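Local coordinates for uncharacterized hypothetical protein FTT_1539c (Francisella tularensis subsp. tularensis, PDB 4QVR) that is of unknown function but belongs to the DUF6844 family and carries a signal sequence, which suggests export from the cytoplasm, at residues Gln214-Asn219 with Leu232-Thr237; Leu367-Met372 with Lys414-Leu419; Ile147-Glu152 with Val269-Ser274; Asn75-Asp80 with Lys327-Ala332; Lys278-Asp283 with Val320-Asp325. All coordinates share one frame; numbering follows the deposited sequence. Where two conformers were deposited one is given.

Interaction 1 (Gln214-Asn219 with Leu232-Thr237); sequences QGLNPN and LSQQMT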
# COMPACT_ATOMS: atom_id res chain seq x y z
N GLN A 214 -12.30 24.57 16.14
CA GLN A 214 -11.48 24.10 15.03
C GLN A 214 -10.07 24.67 15.10
O GLN A 214 -9.29 24.48 14.18
CB GLN A 214 -12.13 24.49 13.67
CG GLN A 214 -13.56 23.98 13.50
CD GLN A 214 -13.68 22.46 13.60
OE1 GLN A 214 -14.48 21.92 14.39
NE2 GLN A 214 -12.87 21.76 12.82
N GLY A 215 -9.72 25.35 16.18
CA GLY A 215 -8.37 25.92 16.32
C GLY A 215 -8.14 27.27 15.67
O GLY A 215 -7.04 27.83 15.78
N LEU A 216 -9.15 27.81 15.00
CA LEU A 216 -9.01 29.12 14.35
C LEU A 216 -9.20 30.28 15.34
O LEU A 216 -9.82 30.11 16.40
CB LEU A 216 -10.05 29.25 13.23
CG LEU A 216 -9.92 28.23 12.09
CD1 LEU A 216 -11.15 28.24 11.20
CD2 LEU A 216 -8.64 28.48 11.30
N ASN A 217 -8.66 31.44 14.99
CA ASN A 217 -8.79 32.62 15.84
C ASN A 217 -9.76 33.61 15.19
O ASN A 217 -9.46 34.16 14.14
CB ASN A 217 -7.42 33.26 16.08
CG ASN A 217 -7.47 34.41 17.08
OD1 ASN A 217 -8.37 35.25 17.05
ND2 ASN A 217 -6.48 34.47 17.95
N PRO A 218 -10.94 33.82 15.81
CA PRO A 218 -11.97 34.74 15.28
C PRO A 218 -11.46 36.16 14.95
O PRO A 218 -12.04 36.84 14.11
CB PRO A 218 -13.01 34.82 16.40
CG PRO A 218 -12.76 33.64 17.26
CD PRO A 218 -11.31 33.29 17.13
N ASN A 219 -10.41 36.60 15.62
CA ASN A 219 -9.85 37.93 15.37
C ASN A 219 -9.14 37.99 14.02
O ASN A 219 -9.08 39.05 13.39
CB ASN A 219 -8.92 38.33 16.51
CG ASN A 219 -9.66 38.36 17.85
OD1 ASN A 219 -10.89 38.45 17.90
ND2 ASN A 219 -8.91 38.31 18.94
N LEU A 232 -16.82 26.86 6.92
CA LEU A 232 -17.35 25.86 5.98
C LEU A 232 -16.18 25.23 5.25
O LEU A 232 -16.18 24.03 4.97
CB LEU A 232 -18.33 26.46 4.95
CG LEU A 232 -17.79 27.08 3.66
CD1 LEU A 232 -17.19 26.00 2.77
CD2 LEU A 232 -18.90 27.78 2.89
N SER A 233 -15.17 26.05 4.96
CA SER A 233 -13.95 25.58 4.29
C SER A 233 -13.24 24.52 5.13
O SER A 233 -12.78 23.49 4.61
CB SER A 233 -13.00 26.74 4.05
OG SER A 233 -11.74 26.25 3.67
N GLN A 234 -13.12 24.79 6.43
CA GLN A 234 -12.52 23.81 7.33
C GLN A 234 -13.30 22.53 7.28
O GLN A 234 -12.71 21.46 7.21
CB GLN A 234 -12.45 24.30 8.78
CG GLN A 234 -11.14 24.96 9.14
CD GLN A 234 -10.02 23.96 9.28
OE1 GLN A 234 -10.23 22.82 9.71
NE2 GLN A 234 -8.80 24.38 8.95
N GLN A 235 -14.63 22.63 7.31
CA GLN A 235 -15.47 21.44 7.28
C GLN A 235 -15.37 20.64 5.96
O GLN A 235 -15.36 19.42 5.99
CB GLN A 235 -16.89 21.78 7.68
CG GLN A 235 -16.95 22.13 9.17
CD GLN A 235 -18.14 22.98 9.55
OE1 GLN A 235 -18.70 23.70 8.72
NE2 GLN A 235 -18.52 22.94 10.83
N MSE A 236 -15.29 21.32 4.82
CA MSE A 236 -15.17 20.59 3.54
C MSE A 236 -13.83 19.89 3.53
O MSE A 236 -13.74 18.74 3.12
CB MSE A 236 -15.34 21.47 2.31
CG MSE A 236 -16.77 22.00 2.15
SE MSE A 236 -18.18 20.63 2.41
CE MSE A 236 -18.95 21.29 4.10
N THR A 237 -12.79 20.55 4.02
CA THR A 237 -11.45 19.93 4.07
C THR A 237 -11.45 18.68 4.94
O THR A 237 -10.83 17.68 4.58
CB THR A 237 -10.38 20.90 4.61
OG1 THR A 237 -10.22 21.98 3.69
CG2 THR A 237 -9.05 20.24 4.76

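Interaction 2 (Leu367-Met372 with Lys414-Leu419); sequences LIAGQM and KTKANL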
# COMPACT_ATOMS: atom_id res chain seq x y z
N LEU A 367 -1.94 -3.74 6.55
CA LEU A 367 -3.18 -3.81 5.80
C LEU A 367 -4.37 -3.59 6.73
O LEU A 367 -5.26 -2.80 6.47
CB LEU A 367 -3.33 -5.20 5.18
CG LEU A 367 -4.66 -5.49 4.50
CD1 LEU A 367 -4.83 -4.51 3.34
CD2 LEU A 367 -4.69 -6.94 4.04
N ILE A 368 -4.36 -4.31 7.81
CA ILE A 368 -5.44 -4.26 8.78
C ILE A 368 -5.53 -2.88 9.43
O ILE A 368 -6.63 -2.34 9.57
CB ILE A 368 -5.27 -5.40 9.78
CG1 ILE A 368 -5.47 -6.72 9.03
CG2 ILE A 368 -6.28 -5.29 10.92
CD1 ILE A 368 -5.04 -7.94 9.80
N ALA A 369 -4.39 -2.29 9.76
CA ALA A 369 -4.35 -0.95 10.33
C ALA A 369 -4.97 0.06 9.38
O ALA A 369 -5.65 1.00 9.81
CB ALA A 369 -2.93 -0.54 10.65
N GLY A 370 -4.74 -0.14 8.08
CA GLY A 370 -5.26 0.79 7.05
C GLY A 370 -6.78 0.80 6.91
O GLY A 370 -7.35 1.72 6.34
N GLN A 371 -7.41 -0.23 7.43
CA GLN A 371 -8.86 -0.38 7.40
C GLN A 371 -9.37 0.14 8.72
O GLN A 371 -9.92 -0.60 9.52
CB GLN A 371 -9.20 -1.86 7.21
CG GLN A 371 -8.52 -2.42 5.96
CD GLN A 371 -8.82 -3.89 5.71
OE1 GLN A 371 -9.39 -4.57 6.54
NE2 GLN A 371 -8.42 -4.37 4.54
N MSE A 372 -9.15 1.43 8.94
CA MSE A 372 -9.51 2.08 10.20
C MSE A 372 -10.95 2.48 10.35
O MSE A 372 -11.68 2.65 9.36
CB MSE A 372 -8.71 3.38 10.29
CG MSE A 372 -9.17 4.41 9.26
SE MSE A 372 -7.80 5.81 9.19
CE MSE A 372 -6.51 4.93 7.99
N LYS A 414 3.13 3.32 12.61
CA LYS A 414 4.13 2.99 13.63
C LYS A 414 3.52 2.91 15.02
O LYS A 414 3.91 2.05 15.79
CB LYS A 414 5.31 3.98 13.61
CG LYS A 414 6.18 3.88 12.35
CD LYS A 414 7.33 4.87 12.32
CE LYS A 414 8.37 4.59 13.39
NZ LYS A 414 9.49 5.57 13.38
N THR A 415 2.55 3.76 15.33
CA THR A 415 1.92 3.75 16.67
C THR A 415 0.74 2.80 16.86
O THR A 415 0.51 2.36 17.97
CB THR A 415 1.46 5.16 17.13
OG1 THR A 415 0.41 5.65 16.29
CG2 THR A 415 2.62 6.15 17.13
N LYS A 416 -0.01 2.45 15.81
CA LYS A 416 -1.17 1.58 16.02
C LYS A 416 -0.78 0.25 16.65
O LYS A 416 0.23 -0.36 16.27
CB LYS A 416 -2.02 1.36 14.76
CG LYS A 416 -3.29 0.58 15.10
CD LYS A 416 -4.44 0.81 14.14
CE LYS A 416 -5.75 0.28 14.75
NZ LYS A 416 -6.96 0.56 13.92
N ALA A 417 -1.60 -0.19 17.59
CA ALA A 417 -1.38 -1.41 18.35
C ALA A 417 -1.56 -2.69 17.55
O ALA A 417 -2.30 -2.76 16.57
CB ALA A 417 -2.29 -1.43 19.57
N ASN A 418 -0.85 -3.72 18.00
CA ASN A 418 -0.88 -5.04 17.40
C ASN A 418 -2.22 -5.76 17.59
O ASN A 418 -3.13 -5.25 18.23
CB ASN A 418 0.26 -5.90 17.98
CG ASN A 418 0.36 -5.82 19.50
OD1 ASN A 418 -0.44 -5.15 20.17
ND2 ASN A 418 1.37 -6.49 20.06
N LEU A 419 -2.32 -6.94 16.98
CA LEU A 419 -3.52 -7.77 17.07
C LEU A 419 -3.20 -9.13 16.46
O LEU A 419 -3.51 -9.38 15.30
CB LEU A 419 -4.71 -7.10 16.37
CG LEU A 419 -4.64 -6.70 14.88
CD1 LEU A 419 -5.97 -6.06 14.49
CD2 LEU A 419 -3.49 -5.75 14.54
O HOH W 1 -7.69 -1.52 12.05

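Interaction 3 (Ile147-Glu152 with Val269-Ser274); sequences IKAQAE and VVVIYS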
# COMPACT_ATOMS: atom_id res chain seq x y z
N ILE A 147 3.06 3.70 1.18
CA ILE A 147 2.55 4.85 1.93
C ILE A 147 2.44 6.07 1.06
O ILE A 147 1.53 6.89 1.21
CB ILE A 147 3.45 5.15 3.17
CG1 ILE A 147 3.09 4.18 4.31
CG2 ILE A 147 3.24 6.56 3.66
CD1 ILE A 147 3.97 4.32 5.53
N LYS A 148 3.37 6.20 0.13
CA LYS A 148 3.35 7.33 -0.81
C LYS A 148 2.15 7.18 -1.75
O LYS A 148 1.44 8.14 -2.03
CB LYS A 148 4.64 7.35 -1.57
CG LYS A 148 4.87 8.56 -2.44
CD LYS A 148 6.32 8.51 -2.89
CE LYS A 148 6.74 9.78 -3.59
NZ LYS A 148 5.95 10.00 -4.82
N ALA A 149 1.90 5.97 -2.21
CA ALA A 149 0.77 5.73 -3.08
C ALA A 149 -0.51 6.01 -2.32
O ALA A 149 -1.41 6.64 -2.86
CB ALA A 149 0.77 4.29 -3.60
N GLN A 150 -0.59 5.57 -1.07
CA GLN A 150 -1.80 5.83 -0.28
C GLN A 150 -2.05 7.30 -0.07
O GLN A 150 -3.19 7.78 -0.16
CB GLN A 150 -1.72 5.17 1.08
CG GLN A 150 -1.86 3.67 1.00
CD GLN A 150 -1.66 2.95 2.33
OE1 GLN A 150 -1.19 3.52 3.31
NE2 GLN A 150 -1.99 1.69 2.34
N ALA A 151 -0.98 8.03 0.15
CA ALA A 151 -1.09 9.45 0.44
C ALA A 151 -1.49 10.23 -0.79
O ALA A 151 -2.27 11.20 -0.70
CB ALA A 151 0.23 9.96 1.04
N GLU A 152 -1.00 9.81 -1.95
CA GLU A 152 -1.35 10.47 -3.22
C GLU A 152 -2.81 10.24 -3.60
O GLU A 152 -3.46 11.15 -4.13
CB GLU A 152 -0.39 10.06 -4.32
CG GLU A 152 1.00 10.64 -4.03
CD GLU A 152 2.04 10.36 -5.08
OE1 GLU A 152 1.80 9.50 -5.97
OE2 GLU A 152 3.12 10.99 -5.01
N VAL A 269 5.21 0.40 -6.92
CA VAL A 269 3.97 -0.30 -6.63
C VAL A 269 2.89 0.39 -7.44
O VAL A 269 2.91 1.61 -7.58
CB VAL A 269 3.64 -0.33 -5.13
CG1 VAL A 269 3.53 1.08 -4.58
CG2 VAL A 269 2.34 -1.11 -4.85
N VAL A 270 2.06 -0.42 -8.07
CA VAL A 270 0.92 0.05 -8.83
C VAL A 270 -0.26 -0.33 -7.96
O VAL A 270 -0.38 -1.49 -7.57
CB VAL A 270 0.82 -0.67 -10.20
CG1 VAL A 270 -0.50 -0.34 -10.91
CG2 VAL A 270 1.96 -0.28 -11.10
N VAL A 271 -1.12 0.64 -7.65
CA VAL A 271 -2.33 0.39 -6.86
C VAL A 271 -3.61 0.75 -7.67
O VAL A 271 -3.56 1.55 -8.61
CB VAL A 271 -2.35 1.17 -5.52
CG1 VAL A 271 -1.20 0.76 -4.59
CG2 VAL A 271 -2.35 2.69 -5.74
N ILE A 272 -4.73 0.11 -7.32
CA ILE A 272 -6.01 0.39 -7.93
C ILE A 272 -7.00 0.59 -6.79
O ILE A 272 -6.80 0.06 -5.72
CB ILE A 272 -6.55 -0.78 -8.76
CG1 ILE A 272 -6.84 -1.95 -7.83
CG2 ILE A 272 -5.60 -1.09 -9.89
CD1 ILE A 272 -7.36 -3.18 -8.49
N TYR A 273 -8.05 1.37 -7.03
CA TYR A 273 -9.11 1.55 -6.06
C TYR A 273 -10.34 0.79 -6.52
O TYR A 273 -10.70 0.85 -7.68
CB TYR A 273 -9.52 3.01 -5.88
CG TYR A 273 -10.68 3.11 -4.91
CD1 TYR A 273 -10.48 3.02 -3.56
CD2 TYR A 273 -12.00 3.24 -5.36
CE1 TYR A 273 -11.54 3.08 -2.66
CE2 TYR A 273 -13.06 3.32 -4.47
CZ TYR A 273 -12.82 3.22 -3.11
OH TYR A 273 -13.86 3.27 -2.20
N SER A 274 -11.01 0.12 -5.58
CA SER A 274 -12.22 -0.62 -5.89
C SER A 274 -13.26 -0.51 -4.78
O SER A 274 -13.00 -0.93 -3.66
CB SER A 274 -11.92 -2.11 -6.11
OG SER A 274 -13.12 -2.90 -6.04

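Interaction 4 (Asn75-Asp80 with Lys327-Ala332); sequences NAISTD and KPYILA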
# COMPACT_ATOMS: atom_id res chain seq x y z
N ASN A 75 -5.16 -12.86 -12.23
CA ASN A 75 -4.10 -12.84 -13.25
C ASN A 75 -2.90 -12.00 -12.84
O ASN A 75 -1.77 -12.30 -13.23
CB ASN A 75 -4.63 -12.39 -14.61
CG ASN A 75 -5.61 -13.39 -15.22
OD1 ASN A 75 -5.75 -14.51 -14.73
ND2 ASN A 75 -6.28 -12.98 -16.30
N ALA A 76 -3.15 -10.95 -12.05
CA ALA A 76 -2.09 -10.07 -11.57
C ALA A 76 -1.17 -10.87 -10.62
O ALA A 76 0.06 -10.77 -10.69
CB ALA A 76 -2.68 -8.86 -10.87
N ILE A 77 -1.78 -11.68 -9.76
CA ILE A 77 -1.04 -12.56 -8.87
C ILE A 77 -0.15 -13.53 -9.67
O ILE A 77 1.02 -13.73 -9.33
CB ILE A 77 -2.00 -13.37 -7.96
CG1 ILE A 77 -2.68 -12.45 -6.95
CG2 ILE A 77 -1.23 -14.47 -7.23
CD1 ILE A 77 -3.76 -13.13 -6.13
N SER A 78 -0.69 -14.09 -10.75
CA SER A 78 0.02 -15.08 -11.58
C SER A 78 1.16 -14.59 -12.49
O SER A 78 1.96 -15.41 -12.96
CB SER A 78 -0.98 -15.83 -12.45
OG SER A 78 -1.93 -16.46 -11.62
N THR A 79 1.23 -13.29 -12.78
CA THR A 79 2.30 -12.76 -13.65
C THR A 79 3.68 -12.89 -12.97
O THR A 79 3.77 -12.79 -11.76
CB THR A 79 2.11 -11.26 -13.99
OG1 THR A 79 1.98 -10.50 -12.77
CG2 THR A 79 0.87 -11.04 -14.85
N ASP A 80 4.72 -13.13 -13.77
CA ASP A 80 6.08 -13.24 -13.25
C ASP A 80 6.51 -11.90 -12.69
O ASP A 80 6.05 -10.87 -13.19
CB ASP A 80 7.07 -13.67 -14.35
CG ASP A 80 6.98 -15.17 -14.67
OD1 ASP A 80 6.35 -15.91 -13.88
OD2 ASP A 80 7.55 -15.59 -15.71
N LYS A 327 -14.21 -17.89 -2.83
CA LYS A 327 -13.88 -17.19 -1.58
C LYS A 327 -12.63 -16.32 -1.68
O LYS A 327 -11.59 -16.76 -2.18
CB LYS A 327 -13.66 -18.19 -0.43
CG LYS A 327 -14.91 -18.84 0.14
CD LYS A 327 -15.79 -17.83 0.84
CE LYS A 327 -17.00 -18.49 1.50
NZ LYS A 327 -17.85 -17.50 2.21
N PRO A 328 -12.73 -15.07 -1.19
CA PRO A 328 -11.56 -14.22 -1.23
C PRO A 328 -10.55 -14.60 -0.17
O PRO A 328 -10.88 -15.09 0.89
CB PRO A 328 -12.12 -12.82 -0.91
CG PRO A 328 -13.43 -13.06 -0.23
CD PRO A 328 -13.94 -14.36 -0.75
N TYR A 329 -9.30 -14.37 -0.48
CA TYR A 329 -8.25 -14.66 0.45
C TYR A 329 -7.21 -13.59 0.23
O TYR A 329 -7.16 -12.96 -0.82
CB TYR A 329 -7.70 -16.07 0.23
CG TYR A 329 -7.20 -16.28 -1.17
CD1 TYR A 329 -6.05 -15.66 -1.60
CD2 TYR A 329 -7.86 -17.11 -2.05
CE1 TYR A 329 -5.57 -15.83 -2.87
CE2 TYR A 329 -7.38 -17.30 -3.34
CZ TYR A 329 -6.23 -16.65 -3.73
OH TYR A 329 -5.71 -16.81 -4.99
N ILE A 330 -6.36 -13.40 1.23
CA ILE A 330 -5.33 -12.40 1.13
C ILE A 330 -3.97 -13.07 1.16
O ILE A 330 -3.71 -13.88 2.04
CB ILE A 330 -5.47 -11.42 2.29
CG1 ILE A 330 -6.83 -10.73 2.17
CG2 ILE A 330 -4.32 -10.41 2.28
CD1 ILE A 330 -7.34 -10.12 3.44
N LEU A 331 -3.13 -12.74 0.19
CA LEU A 331 -1.79 -13.28 0.13
C LEU A 331 -0.88 -12.19 0.61
O LEU A 331 -1.15 -11.02 0.41
CB LEU A 331 -1.40 -13.66 -1.28
CG LEU A 331 -2.30 -14.69 -1.95
CD1 LEU A 331 -1.71 -15.02 -3.32
CD2 LEU A 331 -2.39 -15.93 -1.10
N ALA A 332 0.20 -12.58 1.28
CA ALA A 332 1.19 -11.66 1.79
C ALA A 332 2.54 -12.24 1.46
O ALA A 332 2.83 -13.41 1.78
CB ALA A 332 1.07 -11.53 3.29

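Interaction 5 (Lys278-Asp283 with Val320-Asp325); sequences KGMFED and VGFGED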
# COMPACT_ATOMS: atom_id res chain seq x y z
N LYS A 278 -13.53 -2.36 -1.17
CA LYS A 278 -13.86 -1.64 0.06
C LYS A 278 -15.09 -2.28 0.75
O LYS A 278 -15.09 -2.47 1.96
CB LYS A 278 -14.14 -0.17 -0.19
CG LYS A 278 -14.67 0.52 1.06
CD LYS A 278 -14.96 1.99 0.85
CE LYS A 278 -15.51 2.60 2.13
NZ LYS A 278 -15.60 4.08 2.03
N GLY A 279 -16.12 -2.56 -0.04
CA GLY A 279 -17.37 -3.16 0.46
C GLY A 279 -17.22 -4.58 0.95
O GLY A 279 -17.92 -5.01 1.87
N MSE A 280 -16.30 -5.33 0.34
CA MSE A 280 -16.04 -6.69 0.76
C MSE A 280 -15.47 -6.68 2.15
O MSE A 280 -15.93 -7.44 3.01
CB MSE A 280 -15.08 -7.32 -0.24
CG MSE A 280 -14.80 -8.78 0.08
SE MSE A 280 -13.03 -9.23 -0.63
CE MSE A 280 -11.85 -8.18 0.54
N PHE A 281 -14.48 -5.84 2.41
CA PHE A 281 -13.90 -5.77 3.75
C PHE A 281 -14.85 -5.27 4.83
O PHE A 281 -14.80 -5.74 5.97
CB PHE A 281 -12.64 -4.93 3.77
CG PHE A 281 -11.46 -5.62 3.18
CD1 PHE A 281 -10.93 -6.74 3.80
CD2 PHE A 281 -10.83 -5.12 2.04
CE1 PHE A 281 -9.81 -7.38 3.28
CE2 PHE A 281 -9.71 -5.76 1.52
CZ PHE A 281 -9.20 -6.88 2.14
N GLU A 282 -15.72 -4.33 4.48
CA GLU A 282 -16.68 -3.83 5.46
C GLU A 282 -17.68 -4.94 5.79
O GLU A 282 -18.08 -5.11 6.94
CB GLU A 282 -17.40 -2.59 4.93
CG GLU A 282 -18.38 -1.99 5.92
CD GLU A 282 -19.19 -0.85 5.33
OE1 GLU A 282 -20.16 -0.41 5.99
OE2 GLU A 282 -18.86 -0.41 4.20
N ASP A 283 -18.09 -5.69 4.76
CA ASP A 283 -19.01 -6.83 4.92
C ASP A 283 -18.31 -7.96 5.66
O ASP A 283 -18.93 -8.68 6.44
CB ASP A 283 -19.53 -7.33 3.57
CG ASP A 283 -20.41 -6.31 2.87
OD1 ASP A 283 -20.89 -5.36 3.52
OD2 ASP A 283 -20.63 -6.46 1.65
N VAL A 320 -5.14 -9.52 -3.09
CA VAL A 320 -6.38 -10.18 -2.85
C VAL A 320 -6.63 -11.08 -4.03
O VAL A 320 -6.46 -10.69 -5.18
CB VAL A 320 -7.56 -9.22 -2.70
CG1 VAL A 320 -8.87 -9.99 -2.61
CG2 VAL A 320 -7.38 -8.37 -1.45
N GLY A 321 -7.03 -12.31 -3.73
CA GLY A 321 -7.37 -13.28 -4.75
C GLY A 321 -8.66 -13.98 -4.35
O GLY A 321 -9.23 -13.70 -3.28
N PHE A 322 -9.09 -14.89 -5.21
CA PHE A 322 -10.33 -15.64 -5.00
C PHE A 322 -10.08 -17.08 -5.40
O PHE A 322 -9.62 -17.34 -6.50
CB PHE A 322 -11.45 -15.04 -5.85
CG PHE A 322 -11.71 -13.58 -5.55
CD1 PHE A 322 -12.54 -13.21 -4.50
CD2 PHE A 322 -11.13 -12.58 -6.32
CE1 PHE A 322 -12.79 -11.87 -4.23
CE2 PHE A 322 -11.37 -11.25 -6.05
CZ PHE A 322 -12.20 -10.89 -5.00
N GLY A 323 -10.37 -18.02 -4.49
CA GLY A 323 -10.11 -19.45 -4.74
C GLY A 323 -11.19 -20.19 -5.51
O GLY A 323 -12.17 -19.59 -5.96
N GLU A 324 -10.99 -21.50 -5.66
CA GLU A 324 -11.93 -22.40 -6.35
C GLU A 324 -13.37 -22.13 -5.92
O GLU A 324 -14.24 -21.86 -6.75
CB GLU A 324 -11.58 -23.87 -6.04
CG GLU A 324 -10.29 -24.40 -6.68
CD GLU A 324 -10.47 -24.89 -8.11
OE1 GLU A 324 -9.56 -24.64 -8.94
OE2 GLU A 324 -11.51 -25.52 -8.42
N ASP A 325 -13.58 -22.18 -4.61
CA ASP A 325 -14.89 -21.97 -3.99
C ASP A 325 -15.49 -20.54 -4.09
O ASP A 325 -16.52 -20.27 -3.47
CB ASP A 325 -14.80 -22.35 -2.50
CG ASP A 325 -13.75 -21.53 -1.73
OD1 ASP A 325 -12.98 -20.79 -2.37
OD2 ASP A 325 -13.69 -21.63 -0.49

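Interaction 1 (Gln214-Asn219 with Leu232-Thr237)
The helix-loop-helix made by helices 203-213 and 224-246 is closed here by Leu-216, from the connecting loop, meeting Gln-234 on the second helix. The loop begins with a Schellman motif: Gly-215, at positive phi, is the C-prime residue, with Leu-216 N bonded to Leu-211 O and Gly-215 N to Lys-212 O. This ending turns the chain and presents Leu-216 to the neighbouring helix. The leucine CG stands anti to its own carbonyl carbon (chi1 -62°), and CD1 comes down on Gln-234 CG at 3.9 Å. The leucine therefore meets the aliphatic part of the glutamine chain, which bends at chi2 (-74°). Gln-214 also points across, but its NE2 stays 4.2 Å from Gln-234 OE1, too far for a hydrogen bond.

Each segment is braced internally. In the loop, Asn-217 OD1 accepts from Asn-219 N at 2.8 Å, in the carbonyl plane, forming an Asx turn at the start of the short 3-10 segment. On the helix, Ser-233 O takes both Thr-237 N and Thr-237 OG1 from opposite faces of its plane, the hydroxyl at 3.1 Å. Helix 374-385 adds Ser-385 against Gln-234 and Thr-237. With one apolar touch, the interface has little directional chemistry: the hydrogen bonds lie in the helix-to-loop turn or within each segment, and none joins the two.

Interaction 2 (Leu367-Met372 with Lys414-Leu419)
Lys-416 NZ is gripped by three partners while its aliphatic chain lies against Ala-369. It forms a salt bridge with Glu-376 OE1, a hydrogen bond with Tyr-412 OH and another to water 1, whose oxygen is 2.9 Å from NZ. The same water donates to Ile-368 O at 2.8 Å, coupling the ammonium group to the end of helix 349-370. The lysine spans the distance because CG is anti to the backbone N (chi1 -173°) and the chain beyond stays extended. On the way its CD passes Ala-369 CB at 4.0 Å, so methylenes pack on a buried methyl while the ammonium group reaches its partners beyond. Tyr-412 OH also bonds Ala-369 O, tying lysine, tyrosine and helix end into one polar cluster.

Farther along, Leu-419 CD1 reaches Ile-368 CG2 at 3.7 Å, the two side chains running askew to one another. Leu-419 is exposed and poorly ordered, which suggests a less firmly held touch. Ile-421 packs on Ile-368 as well. Gln-371 centres an inverse gamma turn. The arrangement is that of two helix C-terminal ends, of 349-370 and 402-415, brought together and bridged by a lysine and a water.

Interaction 3 (Ile147-Glu152 with Val269-Ser274)
Ala-149 CB sits against both methyls of Val-271 and one of Val-269, and these three buried residues carry the contact between the two segments. Val-271 CG2 lies 4.1 Å from Ala-149 CB and Val-271 CG1 4.2 Å from it, so both branches of the valine rest against the alanine methyl. That double approach follows from a chi1 of -62°, which sets CG1 anti to the carbonyl carbon and CG2 between the backbone N and the carbonyl carbon. Val-269, two residues back on the same face of the strand, adds CG1 at 4.3 Å from Ala-149 CB. Because alanine projects only one carbon, the helix comes close, with the CA atoms of Ala-149 and Val-271 7.2 Å apart.

Around them, further bonds help to position both partners. Backbone hydrogen bonds join Val-269 to Ala-121 and Val-271 to Gly-119, holding the strand against its neighbour 117-126, and Ala-121 itself packs on Ala-149. One helical turn is stapled by a salt bridge from Lys-148 NZ to Glu-152 OE2 at 3.0 Å, met from above the carboxylate plane. On another face of the helix, Gln-150 OE1 bonds Tyr-413 OH of helix 402-415. Helix 134-159 thus lies between that helix and the three-stranded sheet, a helix packed on the face of an antiparallel sheet through small and branched apolar residues, as in alpha+beta folds.

Interaction 4 (Asn75-Asp80 with Lys327-Ala332)
Tyr-329 and Leu-331, two residues apart on one strand, receive Ile-77 from the last turn of helix 67-78. The strand is entered from a turn in which Lys-327 N bonds Asp-325 OD1, and Pro-328 opens the extended run. Tyr-329 comes next: its first bond does not aim at the helix, yet the long ring carries the hydroxyl closer, leaving OH 4.3 Å from Ile-77 CD1. Leu-303 of the short helix 300-303 touches both the tyrosine and the isoleucine.

Ile-330 turns to the other side of the sheet, where it packs on Leu-364 and Leu-367 of helix 349-370. Leu-331 then returns to the first side, its CB directed toward helix 67-78. Its CD1 lies 4.0 Å from Ile-77 CD1 and, equally, 4.0 Å from Ile-77 CG2, so a single leucine methyl rests against two branches of the isoleucine, and the side chains meet at about a right angle. The isoleucine opens this fork by placing CG1 anti to the carbonyl carbon and CG2 anti to the backbone N (chi1 -70°). Tyr-304 touches Ile-77 and Leu-331 alike, while Ala-332 continues the strand with a backbone bond to Leu-446.

In the helix segment, Thr-79 OG1 donates to Ala-76 O at 2.8 Å and also bonds Lys-255 NZ, which reaches Asp-80 O as well. Across the contact the touch is apolar and non-directional, apart from the tyrosine's hydroxyl end, whereas polar bonds of the helix segment gather around Thr-79.

Interaction 5 (Lys278-Asp283 with Val320-Asp325)
Phe-281 and Met-280, consecutive on helix 275-285, divide the touching of strand 318-322 between them. On the buried side, Phe-281 CZ comes to 4.3 Å from Val-320 CG2, and Ile-330 of the next strand and Gln-371 flank the same aromatic ring. The tightest packing here is within the helix segment itself: Met-280, a selenomethionine, lays its CE over the centre of the Phe-281 ring, 3.2 Å above the plane, a CH-pi contact. The selenomethionine reaches away from the helix with CG anti to the backbone N (chi1 -177°), then curls back at chi3 (68°), which brings CE over the phenyl face. Its SE stands 4.5 Å from Phe-322 CE1, a van der Waals touch much like that of Phe-281 on Val-320. Met-280 is partly exposed, whereas Phe-322 is buried, lodged among Asp-69, Val-70 and Leu-73 of helix 67-78.

Beyond Phe-322 the contact fades. Glu-324 and Asp-325 lie in the turn after the strand, exposed and well away from helix 275-285; Glu-282 and Asp-283 are likewise exposed and do not reach the strand. Strands 318-322 and 328-337, paired through backbone bonds such as Gly-321 with Tyr-329, form a beta hairpin at one margin of the four-stranded antiparallel sheet, and the contact is a helix laid on that hairpin, with aromatic and aliphatic groups filling the seam.

Interactions 3 and 4 are wholly buried helix-on-strand contacts made by apolar groups, one on the three-stranded sheet and one on the four-stranded sheet. Interaction 5, mostly buried, shares that second sheet with interaction 4: their strands are neighbours, Pro-328 packs on Phe-322, and their centres lie about 11 Å apart. Interaction 2, partly buried, adds charge and water at helix ends; it touches interaction 4 through Leu-367 and Ile-330 and interaction 5 through Gln-371 and Phe-281. Tyr-273 meets Lys-278, linking interactions 3 and 5, whose strand and helix are consecutive. Interaction 1 stands apart at the surface, its centre about 44 Å from that of interaction 4, on a projecting helical element.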